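Side-chain contacts in helicase of the snf2/rad54 family (Sulfolobus solfataricus, PDB 1Z5Z), which probably couples ATP hydrolysis to movement along or remodelling of DNA, as a Swi2/Snf2-type ATPase, of which this is the C-terminal domain: residues I105-D110 with A184-H189; I127-I132 with T138-L143; I156-F159 with S164-F167. All coordinates share one frame; numbering follows the deposited sequence.

Contact 1 of 3, residues I105-D110 with A184-H189; sequences IEEALD and ANRVIH
The methyl group of Ala-108 lies over one face of the Arg-186 guanidinium, with CB of Ala-108 3.4 Å from NE and 3.7 Å from CZ of the arginine. NH2 of Arg-186 is also 3.7 Å from CA of Ala-108, so the flat group rests on the helix surface itself and not just on the methyl. Glu-107 approaches the same guanidinium from the edge, near its plane. Its OE1 is 3.6 Å from NH1 of Arg-186, a long salt bridge, and the carboxylate is turned 74° from the guanidinium plane, so this is no flat, two-pronged pairing. A water donates to OE1 of Glu-107 and weakly accepts from NH2 of Arg-186, adding an indirect link beside the long ionic one.

Torsions explain the reach of both chains. Glu-107 is extended beyond CG, whereas Arg-186 starts with CG trans to the backbone N (chi1 175°) and then bends at chi2 (96°) and chi3, which folds its head across Ala-108. The stronger polar partner of the arginine is Asp-113, whose OD2 forms a salt bridge with NE; with Glu-107 as a second, more distant carboxylate, the positive charge is probably well compensated.

Strand 186-189 runs parallel to strands 115-119 and 216-222 and lies between them. The backbone of Arg-186 bonds to Lys-114 and Ala-116, and its side chain touches Ile-115, Ile-216 and His-218. Ala-108 also touches Ile-115, and thus residues 105-110 of helix 96-110 settle on this part of the sheet, beside helix 122-136.

Contact 2 of 3, residues I127-I132 with T138-L143; sequences IIRNII and TEVPFL
In the parallel sheet of this RecA-like helicase domain, helix 122-136 carries the beta-alpha-beta crossover from strand 115-119 to the outermost strand 142-143, and Arg-129 and Ile-132 of the helix meet Val-140 and Phe-142 of the returning chain. The crossover steps past strand 167-171, which lies between the two strands. Arg-129 does most of the touching with its aliphatic part: CG is 3.4 Å from CG1 of Val-140 and 4.0 Å from CB of Phe-142. Both CG and CD of Arg-129 also lie 3.2 Å from the carbonyl O of Val-140. That oxygen is near the guanidinium plane, at its edge, but NE remains 4.0 Å from it and no hydrogen bond spans the two segments. Bends at chi2 (-97°) and chi3 lay the arginine chain across the carbonyl; the guanidinium is turned 79° from the Phe-142 ring.

Val-140 splits its branches between two helix residues one turn apart, CG1 going to Arg-129 and CG2 to Ile-132. Its backbone N is bonded to Glu-133 OE1, a further tie to the same helix. Ile-132 CG2 presses on Val-140 CG2 at 3.4 Å, closer than two methyl carbons normally come.

Contact 3 of 3, residues I156-F159 with S164-F167; sequences ISKF and SVKF
Lys-158 makes the first touch with the methylenes of its chain: CG sits 3.7 Å from CG2 of Val-165, and CD is only slightly farther away. The two side chains cross at about a right angle. Next comes Phe-159, whose ring swings out with CG anti to the backbone N (chi1 179°) and reaches the returning backbone. This backbone closes the helix-to-strand half of a beta-alpha-beta unit, in which helix 149-161 joins the adjacent parallel strands 142-143 and 167-171 of the RecA-like sheet. CD2 of Phe-159 is 3.5 Å from O of Phe-167 and CE2 is 3.7 Å from C of Phe-167; Lys-166 O lies more distantly at the ring edge, near its plane. Val-165 CG1 comes within 4.1 Å of CD2 of Phe-159. Lys-114 makes a cation-pi contact with the ring and a hydrogen bond from NZ to the carbonyl O of Phe-159. With an alanine here, the ammonium of Lys-114 would probably lose its aromatic partner and a gap would open against the Phe-167 carbonyl and Val-165 CG1. The side chain of Phe-167 itself leaves its backbone on the far side, toward helices 96-110 and 122-136.

The three contacts lie close together, with centres 12 to 14 Å apart. Contacts 2 and 3 follow one another along the chain, both nested within the loop that contact 1 closes. Ile-105, on the 105-110 segment of contact 1, reaches both others: its CD1 is 3.6 Å from CD1 of Ile-132 in contact 2 and equally 3.6 Å from CE2 of Phe-167 in contact 3, a shared apolar cluster beneath helices 96-110 and 122-136. On the opposite face of the sheet from that cluster, Phe-159 CE1 of contact 3 comes within 3.7 Å of Ala-184 N in contact 1. Contacts 2 and 3 also share a salt bridge, Glu-139 OE1 to Lys-158 NZ at 3.1 Å.

Contact 1 of 3, residues I105-D110 with A184-H189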
# COMPACT_ATOMS: atom_id res chain seq x y z
N ILE A 105 -11.99 3.81 9.48
CA ILE A 105 -13.23 4.21 8.85
C ILE A 105 -14.36 4.46 9.89
O ILE A 105 -15.08 5.47 9.83
CB ILE A 105 -13.67 3.12 7.82
CG1 ILE A 105 -12.72 3.15 6.60
CG2 ILE A 105 -15.10 3.37 7.35
CD1 ILE A 105 -13.22 2.32 5.41
N GLU A 106 -14.48 3.55 10.84
CA GLU A 106 -15.53 3.65 11.86
C GLU A 106 -15.37 4.99 12.60
O GLU A 106 -16.30 5.80 12.66
CB GLU A 106 -15.40 2.45 12.81
CG GLU A 106 -16.58 2.27 13.74
CD GLU A 106 -16.53 0.93 14.47
OE1 GLU A 106 -15.60 0.72 15.26
OE2 GLU A 106 -17.43 0.09 14.23
N GLU A 107 -14.18 5.23 13.11
CA GLU A 107 -13.92 6.48 13.78
C GLU A 107 -14.16 7.69 12.84
O GLU A 107 -14.75 8.68 13.25
CB GLU A 107 -12.48 6.51 14.31
CG GLU A 107 -11.92 7.91 14.46
CD GLU A 107 -10.55 7.93 15.10
OE1 GLU A 107 -9.78 8.88 14.83
OE2 GLU A 107 -10.24 7.02 15.88
N ALA A 108 -13.76 7.60 11.57
CA ALA A 108 -13.94 8.75 10.71
C ALA A 108 -15.38 9.06 10.31
O ALA A 108 -15.78 10.23 10.29
CB ALA A 108 -13.06 8.62 9.47
N LEU A 109 -16.17 8.05 9.98
CA LEU A 109 -17.55 8.30 9.59
C LEU A 109 -18.24 9.01 10.75
O LEU A 109 -18.97 9.99 10.55
CB LEU A 109 -18.28 7.00 9.24
CG LEU A 109 -17.87 6.31 7.93
CD1 LEU A 109 -18.72 5.09 7.71
CD2 LEU A 109 -18.04 7.27 6.75
N ASP A 110 -17.99 8.54 11.96
CA ASP A 110 -18.63 9.18 13.10
C ASP A 110 -18.31 10.67 13.21
O ASP A 110 -19.12 11.43 13.74
CB ASP A 110 -18.27 8.47 14.40
CG ASP A 110 -19.50 7.97 15.11
OD1 ASP A 110 -19.71 6.74 15.15
OD2 ASP A 110 -20.27 8.83 15.60
N ALA A 184 -11.76 15.68 0.62
CA ALA A 184 -11.47 14.62 1.58
C ALA A 184 -10.95 15.21 2.92
O ALA A 184 -10.09 16.10 2.94
CB ALA A 184 -10.45 13.63 1.00
N ASN A 185 -11.50 14.71 4.01
CA ASN A 185 -11.17 15.13 5.36
C ASN A 185 -10.19 14.12 5.93
O ASN A 185 -9.45 14.41 6.84
CB ASN A 185 -12.44 15.10 6.25
CG ASN A 185 -13.59 15.91 5.66
OD1 ASN A 185 -14.54 15.38 5.08
ND2 ASN A 185 -13.48 17.22 5.78
N ARG A 186 -10.21 12.92 5.37
CA ARG A 186 -9.36 11.84 5.86
C ARG A 186 -8.74 11.12 4.65
O ARG A 186 -9.43 10.84 3.66
CB ARG A 186 -10.23 10.90 6.67
CG ARG A 186 -9.58 9.67 7.17
CD ARG A 186 -9.11 9.86 8.58
NE ARG A 186 -10.13 10.41 9.46
CZ ARG A 186 -10.08 10.29 10.79
NH1 ARG A 186 -9.08 9.62 11.35
NH2 ARG A 186 -11.01 10.87 11.56
N VAL A 187 -7.45 10.83 4.74
CA VAL A 187 -6.78 10.18 3.65
C VAL A 187 -6.04 8.99 4.24
O VAL A 187 -5.34 9.14 5.25
CB VAL A 187 -5.72 11.13 2.96
CG1 VAL A 187 -5.00 10.40 1.83
CG2 VAL A 187 -6.39 12.39 2.42
N ILE A 188 -6.25 7.81 3.65
CA ILE A 188 -5.54 6.60 4.07
C ILE A 188 -4.62 6.16 2.91
O ILE A 188 -5.10 5.85 1.79
CB ILE A 188 -6.50 5.43 4.34
CG1 ILE A 188 -7.39 5.75 5.55
CG2 ILE A 188 -5.72 4.11 4.58
CD1 ILE A 188 -8.44 4.66 5.86
N HIS A 189 -3.31 6.15 3.15
CA HIS A 189 -2.38 5.67 2.14
C HIS A 189 -2.17 4.19 2.47
O HIS A 189 -1.42 3.82 3.37
CB HIS A 189 -1.11 6.51 2.15
CG HIS A 189 -1.34 7.92 1.70
ND1 HIS A 189 -1.78 8.23 0.43
CD2 HIS A 189 -1.28 9.09 2.37
CE1 HIS A 189 -1.98 9.53 0.34
NE2 HIS A 189 -1.69 10.08 1.51
O HOH W 1 -9.57 11.33 14.54

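Contact 2 of 3, residues I127-I132 with T138-L143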
# COMPACT_ATOMS: atom_id res chain seq x y z
N ILE A 127 -10.62 -4.69 -4.17
CA ILE A 127 -10.91 -5.40 -2.93
C ILE A 127 -11.41 -4.40 -1.87
O ILE A 127 -12.45 -4.61 -1.22
CB ILE A 127 -9.65 -6.15 -2.43
CG1 ILE A 127 -9.44 -7.43 -3.26
CG2 ILE A 127 -9.77 -6.46 -0.93
CD1 ILE A 127 -8.09 -8.10 -3.04
N ILE A 128 -10.69 -3.30 -1.71
CA ILE A 128 -11.08 -2.29 -0.75
C ILE A 128 -12.48 -1.78 -1.03
O ILE A 128 -13.33 -1.70 -0.12
CB ILE A 128 -10.13 -1.11 -0.82
CG1 ILE A 128 -8.76 -1.55 -0.27
CG2 ILE A 128 -10.65 0.04 0.01
CD1 ILE A 128 -7.66 -0.53 -0.55
N ARG A 129 -12.71 -1.45 -2.30
CA ARG A 129 -13.99 -0.93 -2.75
C ARG A 129 -15.12 -1.97 -2.46
O ARG A 129 -16.19 -1.62 -1.94
CB ARG A 129 -13.87 -0.64 -4.25
CG ARG A 129 -14.84 0.38 -4.80
CD ARG A 129 -16.04 -0.26 -5.44
NE ARG A 129 -15.76 -0.70 -6.81
CZ ARG A 129 -15.45 -1.95 -7.10
NH1 ARG A 129 -15.41 -2.82 -6.11
NH2 ARG A 129 -15.17 -2.33 -8.33
N ASN A 130 -14.87 -3.24 -2.76
CA ASN A 130 -15.86 -4.31 -2.52
C ASN A 130 -16.18 -4.45 -1.05
O ASN A 130 -17.32 -4.50 -0.64
CB ASN A 130 -15.33 -5.65 -3.05
CG ASN A 130 -15.14 -5.65 -4.57
OD1 ASN A 130 -15.72 -4.84 -5.25
ND2 ASN A 130 -14.33 -6.57 -5.10
N ILE A 131 -15.14 -4.55 -0.23
CA ILE A 131 -15.35 -4.68 1.19
C ILE A 131 -16.17 -3.52 1.77
O ILE A 131 -17.13 -3.76 2.53
CB ILE A 131 -14.00 -4.74 1.91
CG1 ILE A 131 -13.38 -6.11 1.66
CG2 ILE A 131 -14.17 -4.36 3.35
CD1 ILE A 131 -11.95 -6.26 2.12
N ILE A 132 -15.79 -2.29 1.44
CA ILE A 132 -16.51 -1.16 1.96
C ILE A 132 -17.96 -1.14 1.48
O ILE A 132 -18.87 -0.99 2.29
CB ILE A 132 -15.81 0.18 1.62
CG1 ILE A 132 -14.44 0.23 2.31
CG2 ILE A 132 -16.65 1.37 2.11
CD1 ILE A 132 -13.63 1.45 1.94
N THR A 138 -22.83 1.45 1.02
CA THR A 138 -22.82 2.79 0.53
C THR A 138 -22.06 2.72 -0.77
O THR A 138 -21.36 1.75 -1.01
CB THR A 138 -22.17 3.77 1.56
OG1 THR A 138 -22.29 5.10 1.07
CG2 THR A 138 -20.70 3.44 1.80
N GLU A 139 -22.22 3.74 -1.61
CA GLU A 139 -21.51 3.76 -2.89
C GLU A 139 -20.04 4.17 -2.73
O GLU A 139 -19.75 5.18 -2.09
CB GLU A 139 -22.19 4.72 -3.87
CG GLU A 139 -21.58 4.55 -5.25
CD GLU A 139 -22.05 5.55 -6.28
OE1 GLU A 139 -21.85 5.25 -7.47
OE2 GLU A 139 -22.59 6.62 -5.91
N VAL A 140 -19.12 3.40 -3.32
CA VAL A 140 -17.69 3.69 -3.22
C VAL A 140 -17.09 3.86 -4.62
O VAL A 140 -16.69 2.90 -5.27
CB VAL A 140 -16.95 2.54 -2.46
CG1 VAL A 140 -15.40 2.78 -2.45
CG2 VAL A 140 -17.53 2.43 -1.03
N PRO A 141 -17.05 5.11 -5.12
CA PRO A 141 -16.49 5.35 -6.44
C PRO A 141 -15.02 4.94 -6.47
O PRO A 141 -14.28 5.15 -5.49
CB PRO A 141 -16.72 6.84 -6.66
CG PRO A 141 -17.12 7.37 -5.29
CD PRO A 141 -17.76 6.29 -4.59
N PHE A 142 -14.61 4.34 -7.58
CA PHE A 142 -13.26 3.81 -7.75
C PHE A 142 -12.48 4.44 -8.91
O PHE A 142 -12.82 4.21 -10.07
CB PHE A 142 -13.38 2.29 -7.99
CG PHE A 142 -12.07 1.59 -8.20
CD1 PHE A 142 -12.00 0.45 -9.00
CD2 PHE A 142 -10.92 2.05 -7.59
CE1 PHE A 142 -10.78 -0.23 -9.19
CE2 PHE A 142 -9.69 1.39 -7.77
CZ PHE A 142 -9.62 0.25 -8.57
N LEU A 143 -11.44 5.23 -8.62
CA LEU A 143 -10.61 5.81 -9.70
C LEU A 143 -9.38 4.96 -10.06
O LEU A 143 -8.61 4.58 -9.18
CB LEU A 143 -10.10 7.21 -9.34
CG LEU A 143 -10.99 8.45 -9.53
CD1 LEU A 143 -10.21 9.71 -9.19
CD2 LEU A 143 -11.46 8.55 -10.98

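Contact 3 of 3, residues I156-F159 with S164-F167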
# COMPACT_ATOMS: atom_id res chain seq x y z
N ILE A 156 -14.79 12.22 -9.96
CA ILE A 156 -14.11 13.24 -9.13
C ILE A 156 -15.08 14.33 -8.70
O ILE A 156 -15.04 14.83 -7.57
CB ILE A 156 -12.97 13.91 -9.90
CG1 ILE A 156 -11.78 12.96 -9.98
CG2 ILE A 156 -12.58 15.23 -9.20
CD1 ILE A 156 -10.83 13.22 -11.11
N SER A 157 -15.95 14.71 -9.63
CA SER A 157 -16.94 15.73 -9.38
C SER A 157 -17.91 15.19 -8.33
O SER A 157 -18.29 15.88 -7.36
CB SER A 157 -17.67 16.05 -10.70
OG SER A 157 -18.95 16.61 -10.46
N LYS A 158 -18.29 13.93 -8.48
CA LYS A 158 -19.19 13.34 -7.54
C LYS A 158 -18.62 13.32 -6.11
O LYS A 158 -19.34 13.59 -5.14
CB LYS A 158 -19.55 11.93 -7.95
CG LYS A 158 -20.47 11.26 -6.97
CD LYS A 158 -20.60 9.77 -7.23
CE LYS A 158 -21.35 9.46 -8.52
NZ LYS A 158 -21.38 7.99 -8.76
N PHE A 159 -17.34 13.02 -5.97
CA PHE A 159 -16.76 12.97 -4.63
C PHE A 159 -16.56 14.37 -4.09
O PHE A 159 -16.79 14.61 -2.92
CB PHE A 159 -15.41 12.24 -4.62
CG PHE A 159 -14.75 12.18 -3.25
CD1 PHE A 159 -13.77 13.11 -2.90
CD2 PHE A 159 -15.14 11.24 -2.30
CE1 PHE A 159 -13.18 13.09 -1.62
CE2 PHE A 159 -14.56 11.21 -1.01
CZ PHE A 159 -13.58 12.14 -0.68
N SER A 164 -22.68 13.62 0.70
CA SER A 164 -23.19 12.32 1.00
C SER A 164 -22.14 11.26 0.68
O SER A 164 -21.89 10.40 1.52
CB SER A 164 -24.48 12.08 0.23
OG SER A 164 -25.55 12.77 0.88
N VAL A 165 -21.55 11.33 -0.52
CA VAL A 165 -20.51 10.38 -0.97
C VAL A 165 -19.39 10.48 0.03
O VAL A 165 -18.64 11.46 0.11
CB VAL A 165 -19.99 10.74 -2.38
CG1 VAL A 165 -18.96 9.73 -2.87
CG2 VAL A 165 -21.17 10.79 -3.34
N LYS A 166 -19.28 9.44 0.83
CA LYS A 166 -18.31 9.41 1.89
C LYS A 166 -16.94 8.84 1.56
O LYS A 166 -16.01 9.06 2.33
CB LYS A 166 -18.91 8.60 3.04
CG LYS A 166 -20.06 9.34 3.72
CD LYS A 166 -19.52 10.59 4.42
CE LYS A 166 -20.64 11.41 5.05
NZ LYS A 166 -20.08 12.29 6.09
N PHE A 167 -16.83 8.09 0.45
CA PHE A 167 -15.61 7.40 0.07
C PHE A 167 -15.22 7.56 -1.39
O PHE A 167 -16.04 7.89 -2.27
CB PHE A 167 -15.75 5.88 0.29
CG PHE A 167 -16.10 5.47 1.69
CD1 PHE A 167 -17.44 5.37 2.09
CD2 PHE A 167 -15.10 5.19 2.61
CE1 PHE A 167 -17.78 4.99 3.40
CE2 PHE A 167 -15.42 4.81 3.91
CZ PHE A 167 -16.77 4.72 4.32